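Local coordinates for protein telomerase reverse transcriptase (PDB 6ZD1) that probably extends chromosome ends as the catalytic subunit of telomerase, a reverse transcriptase that copies a template within the enzyme's RNA into telomeric DNA repeats, at residues S304-T309 against A313-T318; N321-L324 against L330-L333; V554-N559 against L563-D568. All blocks are in the same frame, centred on the assembly; numbering follows the deposited sequence.

Contact 1: S304-T309 against A313-T318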
loop_
_atom_site.group_PDB
_atom_site.type_symbol
_atom_site.label_atom_id
_atom_site.label_comp_id
_atom_site.label_asym_id
_atom_site.label_seq_id
_atom_site.Cartn_x
_atom_site.Cartn_y
_atom_site.Cartn_z
ATOM N N SER A 304 24.964 -5.270 -6.234
ATOM C CA SER A 304 24.304 -6.430 -5.650
ATOM C C SER A 304 22.996 -6.058 -4.963
ATOM O O SER A 304 22.113 -6.912 -4.829
ATOM C CB SER A 304 25.243 -7.122 -4.660
ATOM O OG SER A 304 26.458 -7.504 -5.289
ATOM N N SER A 305 22.840 -4.803 -4.547
ATOM C CA SER A 305 21.600 -4.350 -3.929
ATOM C C SER A 305 20.576 -4.049 -5.019
ATOM O O SER A 305 20.764 -3.127 -5.819
ATOM C CB SER A 305 21.854 -3.120 -3.058
ATOM O OG SER A 305 22.711 -3.431 -1.971
ATOM N N VAL A 306 19.494 -4.820 -5.042
ATOM C CA VAL A 306 18.505 -4.784 -6.115
ATOM C C VAL A 306 17.225 -4.145 -5.592
ATOM O O VAL A 306 16.829 -4.371 -4.442
ATOM C CB VAL A 306 18.251 -6.202 -6.661
ATOM C CG1 VAL A 306 16.884 -6.311 -7.281
ATOM C CG2 VAL A 306 19.318 -6.567 -7.680
ATOM N N ASN A 307 16.569 -3.356 -6.444
ATOM C CA ASN A 307 15.461 -2.520 -6.006
ATOM C C ASN A 307 14.085 -3.154 -6.194
ATOM O O ASN A 307 13.109 -2.620 -5.660
ATOM C CB ASN A 307 15.504 -1.175 -6.739
ATOM C CG ASN A 307 16.755 -0.378 -6.415
ATOM O OD1 ASN A 307 17.305 -0.482 -5.316
ATOM N ND2 ASN A 307 17.211 0.423 -7.370
ATOM N N SER A 308 13.967 -4.269 -6.912
ATOM C CA SER A 308 12.646 -4.831 -7.175
ATOM C C SER A 308 12.768 -6.318 -7.485
ATOM O O SER A 308 13.863 -6.843 -7.700
ATOM C CB SER A 308 11.954 -4.091 -8.325
ATOM O OG SER A 308 12.666 -4.245 -9.541
ATOM N N THR A 309 11.615 -6.996 -7.504
ATOM C CA THR A 309 11.600 -8.436 -7.753
ATOM C C THR A 309 11.977 -8.760 -9.195
ATOM O O THR A 309 12.791 -9.657 -9.448
ATOM C CB THR A 309 10.229 -9.022 -7.414
ATOM O OG1 THR A 309 10.109 -9.163 -5.992
ATOM C CG2 THR A 309 10.052 -10.386 -8.069
ATOM N N ALA A 313 14.931 -11.271 -10.936
ATOM C CA ALA A 313 14.786 -12.261 -11.996
ATOM C C ALA A 313 15.706 -11.955 -13.169
ATOM O O ALA A 313 16.371 -12.852 -13.698
ATOM C CB ALA A 313 13.330 -12.314 -12.456
ATOM N N ASP A 314 15.766 -10.686 -13.583
ATOM C CA ASP A 314 16.585 -10.310 -14.728
ATOM C C ASP A 314 18.067 -10.489 -14.437
ATOM O O ASP A 314 18.832 -10.901 -15.318
ATOM C CB ASP A 314 16.284 -8.869 -15.135
ATOM C CG ASP A 314 15.089 -8.767 -16.059
ATOM O OD1 ASP A 314 15.283 -8.837 -17.291
ATOM O OD2 ASP A 314 13.955 -8.640 -15.553
ATOM N N ARG A 315 18.502 -10.169 -13.216
ATOM C CA ARG A 315 19.911 -10.355 -12.889
ATOM C C ARG A 315 20.288 -11.833 -12.871
ATOM O O ARG A 315 21.428 -12.184 -13.198
ATOM C CB ARG A 315 20.230 -9.691 -11.546
ATOM C CG ARG A 315 20.087 -8.170 -11.554
ATOM C CD ARG A 315 21.368 -7.451 -11.969
ATOM N NE ARG A 315 22.228 -7.156 -10.824
ATOM C CZ ARG A 315 23.374 -7.777 -10.569
ATOM N NH1 ARG A 315 23.812 -8.728 -11.385
ATOM N NH2 ARG A 315 24.088 -7.444 -9.502
ATOM N N ILE A 316 19.343 -12.711 -12.524
ATOM C CA ILE A 316 19.584 -14.150 -12.590
ATOM C C ILE A 316 19.553 -14.642 -14.034
ATOM O O ILE A 316 20.389 -15.454 -14.444
ATOM C CB ILE A 316 18.567 -14.898 -11.709
ATOM C CG1 ILE A 316 18.762 -14.518 -10.245
ATOM C CG2 ILE A 316 18.706 -16.402 -11.875
ATOM C CD1 ILE A 316 17.678 -15.042 -9.337
ATOM N N LEU A 317 18.584 -14.167 -14.821
ATOM C CA LEU A 317 18.514 -14.544 -16.230
ATOM C C LEU A 317 19.738 -14.061 -16.997
ATOM O O LEU A 317 20.237 -14.760 -17.887
ATOM C CB LEU A 317 17.237 -13.995 -16.859
ATOM C CG LEU A 317 15.932 -14.624 -16.369
ATOM C CD1 LEU A 317 14.755 -14.055 -17.139
ATOM C CD2 LEU A 317 15.979 -16.138 -16.501
ATOM N N THR A 318 20.219 -12.855 -16.688
ATOM C CA THR A 318 21.475 -12.398 -17.273
ATOM C C THR A 318 22.646 -13.232 -16.766
ATOM O O THR A 318 23.557 -13.568 -17.532
ATOM C CB THR A 318 21.682 -10.912 -16.969
ATOM O OG1 THR A 318 20.590 -10.161 -17.516
ATOM C CG2 THR A 318 22.986 -10.407 -17.575
#

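Contact 2: N321-L324 against L330-L333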
loop_
_atom_site.group_PDB
_atom_site.type_symbol
_atom_site.label_atom_id
_atom_site.label_comp_id
_atom_site.label_asym_id
_atom_site.label_seq_id
_atom_site.Cartn_x
_atom_site.Cartn_y
_atom_site.Cartn_z
ATOM N N ASN A 321 22.421 -16.404 -18.741
ATOM C CA ASN A 321 22.801 -16.208 -20.134
ATOM C C ASN A 321 24.299 -15.969 -20.277
ATOM O O ASN A 321 24.936 -16.520 -21.182
ATOM C CB ASN A 321 22.016 -15.043 -20.736
ATOM C CG ASN A 321 20.540 -15.354 -20.892
ATOM O OD1 ASN A 321 20.132 -16.517 -20.864
ATOM N ND2 ASN A 321 19.732 -14.315 -21.067
ATOM N N ASP A 322 24.876 -15.131 -19.411
ATOM C CA ASP A 322 26.315 -14.901 -19.474
ATOM C C ASP A 322 27.103 -16.171 -19.174
ATOM O O ASP A 322 28.191 -16.371 -19.728
ATOM C CB ASP A 322 26.708 -13.772 -18.522
ATOM C CG ASP A 322 26.171 -12.422 -18.972
ATOM O OD1 ASP A 322 25.622 -12.345 -20.094
ATOM O OD2 ASP A 322 26.293 -11.440 -18.207
ATOM N N LEU A 323 26.569 -17.048 -18.320
ATOM C CA LEU A 323 27.223 -18.334 -18.094
ATOM C C LEU A 323 27.178 -19.205 -19.341
ATOM O O LEU A 323 28.167 -19.865 -19.678
ATOM C CB LEU A 323 26.577 -19.059 -16.916
ATOM C CG LEU A 323 27.068 -18.629 -15.538
ATOM C CD1 LEU A 323 26.321 -19.382 -14.453
ATOM C CD2 LEU A 323 28.566 -18.861 -15.427
ATOM N N LEU A 324 26.052 -19.201 -20.057
ATOM C CA LEU A 324 25.951 -19.998 -21.275
ATOM C C LEU A 324 26.870 -19.490 -22.374
ATOM O O LEU A 324 27.140 -20.228 -23.326
ATOM C CB LEU A 324 24.511 -20.017 -21.782
ATOM C CG LEU A 324 23.506 -20.728 -20.879
ATOM C CD1 LEU A 324 22.123 -20.668 -21.496
ATOM C CD2 LEU A 324 23.939 -22.166 -20.657
ATOM N N LEU A 330 26.050 -24.996 -18.880
ATOM C CA LEU A 330 25.673 -24.528 -17.559
ATOM C C LEU A 330 26.364 -25.386 -16.515
ATOM O O LEU A 330 26.162 -26.611 -16.503
ATOM C CB LEU A 330 24.162 -24.580 -17.374
ATOM C CG LEU A 330 23.623 -23.607 -16.328
ATOM C CD1 LEU A 330 24.018 -22.184 -16.698
ATOM C CD2 LEU A 330 22.117 -23.735 -16.199
ATOM N N PRO A 331 27.196 -24.814 -15.652
ATOM C CA PRO A 331 27.883 -25.617 -14.638
ATOM C C PRO A 331 26.933 -25.989 -13.509
ATOM O O PRO A 331 25.816 -25.481 -13.395
ATOM C CB PRO A 331 28.997 -24.690 -14.127
ATOM C CG PRO A 331 28.935 -23.445 -14.989
ATOM C CD PRO A 331 27.557 -23.391 -15.561
ATOM N N VAL A 332 27.405 -26.899 -12.660
ATOM C CA VAL A 332 26.697 -27.188 -11.420
ATOM C C VAL A 332 26.763 -25.945 -10.546
ATOM O O VAL A 332 27.849 -25.428 -10.258
ATOM C CB VAL A 332 27.296 -28.409 -10.710
ATOM C CG1 VAL A 332 26.568 -28.669 -9.399
ATOM C CG2 VAL A 332 27.230 -29.630 -11.619
ATOM N N LEU A 333 25.599 -25.440 -10.148
ATOM C CA LEU A 333 25.488 -24.182 -9.425
ATOM C C LEU A 333 25.002 -24.431 -8.007
ATOM O O LEU A 333 24.184 -25.322 -7.767
ATOM C CB LEU A 333 24.535 -23.220 -10.137
ATOM C CG LEU A 333 25.009 -22.773 -11.519
ATOM C CD1 LEU A 333 23.945 -21.941 -12.195
ATOM C CD2 LEU A 333 26.313 -21.997 -11.405
#

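Contact 3: V554-N559 against L563-D568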
loop_
_atom_site.group_PDB
_atom_site.type_symbol
_atom_site.label_atom_id
_atom_site.label_comp_id
_atom_site.label_asym_id
_atom_site.label_seq_id
_atom_site.Cartn_x
_atom_site.Cartn_y
_atom_site.Cartn_z
ATOM N N VAL A 554 11.870 -14.471 -3.347
ATOM C CA VAL A 554 10.717 -13.584 -3.231
ATOM C C VAL A 554 9.896 -13.641 -4.512
ATOM O O VAL A 554 10.333 -13.175 -5.573
ATOM C CB VAL A 554 11.182 -12.157 -2.934
ATOM C CG1 VAL A 554 11.489 -12.006 -1.461
ATOM C CG2 VAL A 554 12.425 -11.829 -3.756
ATOM N N GLY A 555 8.677 -14.167 -4.408
ATOM C CA GLY A 555 7.768 -14.237 -5.538
ATOM C C GLY A 555 8.208 -15.106 -6.704
ATOM O O GLY A 555 7.472 -15.238 -7.688
ATOM N N LEU A 556 9.391 -15.713 -6.612
ATOM C CA LEU A 556 9.996 -16.420 -7.734
ATOM C C LEU A 556 10.244 -17.881 -7.392
ATOM O O LEU A 556 10.665 -18.210 -6.280
ATOM C CB LEU A 556 11.325 -15.783 -8.138
ATOM C CG LEU A 556 11.323 -14.289 -8.436
ATOM C CD1 LEU A 556 12.733 -13.821 -8.757
ATOM C CD2 LEU A 556 10.374 -13.981 -9.578
ATOM N N ASP A 557 9.998 -18.748 -8.368
ATOM C CA ASP A 557 10.428 -20.139 -8.325
ATOM C C ASP A 557 11.684 -20.259 -9.175
ATOM O O ASP A 557 11.644 -19.998 -10.382
ATOM C CB ASP A 557 9.341 -21.077 -8.843
ATOM C CG ASP A 557 8.458 -21.610 -7.738
ATOM O OD1 ASP A 557 8.687 -21.241 -6.566
ATOM O OD2 ASP A 557 7.539 -22.402 -8.042
ATOM N N ILE A 558 12.796 -20.635 -8.549
ATOM C CA ILE A 558 14.093 -20.675 -9.215
ATOM C C ILE A 558 14.587 -22.115 -9.236
ATOM O O ILE A 558 14.752 -22.737 -8.177
ATOM C CB ILE A 558 15.114 -19.759 -8.528
ATOM C CG1 ILE A 558 14.591 -18.322 -8.490
ATOM C CG2 ILE A 558 16.446 -19.824 -9.256
ATOM C CD1 ILE A 558 15.466 -17.374 -7.699
ATOM N N ASN A 559 14.824 -22.641 -10.436
ATOM C CA ASN A 559 15.373 -23.981 -10.602
ATOM C C ASN A 559 16.894 -23.911 -10.515
ATOM O O ASN A 559 17.537 -23.216 -11.307
ATOM C CB ASN A 559 14.929 -24.591 -11.933
ATOM C CG ASN A 559 15.246 -26.079 -12.032
ATOM O OD1 ASN A 559 16.374 -26.507 -11.787
ATOM N ND2 ASN A 559 14.245 -26.873 -12.388
ATOM N N LEU A 563 18.451 -22.705 -13.889
ATOM C CA LEU A 563 18.265 -21.272 -13.643
ATOM C C LEU A 563 17.001 -20.755 -14.329
ATOM O O LEU A 563 16.968 -19.648 -14.872
ATOM C CB LEU A 563 19.496 -20.457 -14.051
ATOM C CG LEU A 563 20.673 -20.497 -13.065
ATOM C CD1 LEU A 563 21.711 -19.439 -13.410
ATOM C CD2 LEU A 563 20.198 -20.329 -11.630
ATOM N N ASP A 564 15.956 -21.578 -14.324
ATOM C CA ASP A 564 14.631 -21.138 -14.734
ATOM C C ASP A 564 14.008 -20.306 -13.616
ATOM O O ASP A 564 14.037 -20.706 -12.450
ATOM C CB ASP A 564 13.752 -22.344 -15.053
ATOM C CG ASP A 564 12.384 -21.951 -15.569
ATOM O OD1 ASP A 564 12.253 -21.709 -16.789
ATOM O OD2 ASP A 564 11.438 -21.883 -14.757
ATOM N N VAL A 565 13.455 -19.149 -13.969
ATOM C CA VAL A 565 12.849 -18.226 -13.010
ATOM C C VAL A 565 11.405 -17.993 -13.443
ATOM O O VAL A 565 11.156 -17.346 -14.468
ATOM C CB VAL A 565 13.615 -16.899 -12.930
ATOM C CG1 VAL A 565 12.962 -15.968 -11.919
ATOM C CG2 VAL A 565 15.077 -17.136 -12.582
ATOM N N LYS A 566 10.454 -18.503 -12.662
ATOM C CA LYS A 566 9.032 -18.370 -12.958
ATOM C C LYS A 566 8.321 -17.706 -11.785
ATOM O O LYS A 566 8.582 -18.031 -10.623
ATOM C CB LYS A 566 8.402 -19.741 -13.255
ATOM C CG LYS A 566 7.114 -19.690 -14.075
ATOM C CD LYS A 566 5.869 -19.786 -13.199
ATOM C CE LYS A 566 4.587 -19.677 -14.024
ATOM N NZ LYS A 566 4.470 -18.357 -14.715
ATOM N N LYS A 567 7.403 -16.792 -12.096
ATOM C CA LYS A 567 6.710 -16.030 -11.065
ATOM C C LYS A 567 5.516 -16.814 -10.536
ATOM O O LYS A 567 4.804 -17.478 -11.295
ATOM C CB LYS A 567 6.240 -14.679 -11.611
ATOM C CG LYS A 567 7.297 -13.577 -11.628
ATOM C CD LYS A 567 8.416 -13.859 -12.626
ATOM C CE LYS A 567 7.875 -14.095 -14.028
ATOM N NZ LYS A 567 8.954 -14.477 -14.981
ATOM N N ASP A 568 5.299 -16.726 -9.221
ATOM C CA ASP A 568 4.199 -17.455 -8.596
ATOM C C ASP A 568 2.853 -16.919 -9.068
ATOM O O ASP A 568 2.019 -17.668 -9.591
ATOM C CB ASP A 568 4.309 -17.356 -7.071
ATOM C CG ASP A 568 3.507 -18.427 -6.354
ATOM O OD1 ASP A 568 3.906 -18.814 -5.236
ATOM O OD2 ASP A 568 2.495 -18.897 -6.912
#

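Contact 1: S304-T309 against A313-T318
Thr309 and Ala313 are joined by the one hydrogen bond between the two segments: Ala313 N donates to Thr309 O at 3.1 Å, with an N-H...O angle of 157°. The spacing of four residues makes this an alpha-helical bond of the first turn of helix 309-326. Ser308, just before it, sits at the N-cap, and its OG is held by Glu614, so the start of the helix is tied to helix 609-637. Asn307 O adds bonds to Ser608 and Thr611 in the same region.

The second kind of contact is made by Arg315, whose bent chain reaches toward the loop before the helix. Bends at chi2 (-89°) and chi3 (-90°) turn the guanidinium toward Ser304, where NH2 comes within 4.0 Å of Ser304 CA. That CA lies at the edge of the guanidinium, near its plane. Arg315 NH2 is hydrogen-bonded to Arg303 O, from the residue preceding Ser304; Ser304 OG turns elsewhere, to Trp489 NE1.

Apolar contact is sparse. Val306 CG2 lies 4.3 Å from Arg315 CG, so the valine meets the aliphatic stem of the arginine while its backbone bonds with Arg499. Leu498 receives both side chains, which places the pair against strand 495-500 of the palm sheet.

Within the helix, Asp314 O accepts twice from Thr318. Thr318 N lies 2.8 Å from Asp314 O. Thr318 OG1 lies 2.9 Å from the same Asp314 O, on the opposite face of the carbonyl plane.

The chemistry implies that direct attraction between the segments is slight: one backbone bond belongs to the first turn of the helix, while polar groups of the loop are held by partners outside the contact, such as Trp489, Arg499, Thr611 and Glu614.

Contact 2: N321-L324 against L330-L333
Leu324 and Leu330 bring the two backbones closest, with their CA atoms 5.9 Å apart. Residues 321-324 lie near the C-terminal end of helix 309-326. The extended chain 330-333 follows that end, so the contact closes a helix-to-strand turn that feeds strand 334-339 of the reverse transcriptase palm. Five residues separate the segments, which is enough to reverse the chain and lay Leu330 back against the helix it has just left.

The side chains then interlock by apolar contact alone. Leu330 reaches back to the helix: with CG anti to its backbone N (chi1 -155°), its CD1 sits 4.0 Å from Leu323 CB and equally 4.0 Å from Leu324 CD2. One methyl thus meets two consecutive helical residues. The Leu324 and Leu330 side chains cross obliquely, and this end is the more open one; both leucines also touch a crystal neighbour.

Deeper in, Leu323 and Leu333 are both buried and meet tip to tip, Leu323 CD1 standing 4.0 Å from Leu333 CD2. Leu333 also touches Leu563, extending the apolar packing beyond the helix end, and Ser509. The Pro331 ring adds one edge of this surface, its CD atom 4.3 Å from Leu323 CD1. Leu323 therefore contacts three partners, Leu330 through CB and both Pro331 and Leu333 through CD1.

Leu324 CD2 also reaches the main chain, lying 4.0 Å from Leu330 N.

Contact 3: V554-N559 against L563-D568
Leu556 and Val565 form the apolar centre: Leu556 CD1 lies 3.8 Å from Val565 CG1, diagonally across the strand pair. On the same face, Val565 CG2 approaches Ile558 CG1 at 4.3 Å. Val565 splays its two methyls, CG1 toward Leu556 and CG2 toward Ile558. Helix 309-326 packs on this face, through Val312, Ala313 and Ile316.

Lys567, the non-hydrogen-bonded partner of Leu556, runs beside it, pointing the same way; bends at chi2 and chi3 bring its CD to 3.6 Å from Leu556 CD2, while its amino group extends beyond the leucine.

The main chains carry the next layer. Asp557 and Lys566 form a hydrogen-bonded antiparallel pair, with Asp557 N to Lys566 O at 2.8 Å (angle at H 175°) and Lys566 N to Asp557 O at 3.0 Å. The ladder continues with Asn559 N to Asp564 O at 2.9 Å and, at the other end, Asp568 N to Gly555 O at 3.0 Å. Leu563 N to Asn559 O is weak, bent to 129°. Gly555 has a backbone with positive phi, readily adopted by glycine.

At the polar edge, the carboxylates and amide look outside the pair: Asp557 OD1 to Thr552, Asp568 OD2 to Ser570, and Asn559 OD1 to Leu561 N in the closing loop.

Strands 556-559 and 565-567, at 159° to one another, make a beta hairpin closed by a short loop, completed to three strands by 550-553. Its place after the palm strands and before the downstream helices is consistent with motif E, the primer grip of telomerase reverse transcriptases.

How the contacts relate
Helix 309-326 ties the three contacts together: contact 1 lies at its start, contact 2 closes off its far end 16 Å away between centres, and contact 3 lies against its side. The centres of contacts 1 and 3 are about 12 Å apart, and those of contacts 2 and 3 about 16 Å. Contacts 1 and 3 interlock through Ile316 CD1 and Ile558 CD1 at 3.6 Å and Ala313 CB and Val565 CG1 at 3.7 Å. Contacts 2 and 3 meet through Leu333 CD1 and Leu563 CD1, also 3.6 Å. Together they join helix 309-326 to the hairpin and to the palm sheet, whose strands 334-339 and 503-508 adjoin the catalytic region in reverse transcriptases.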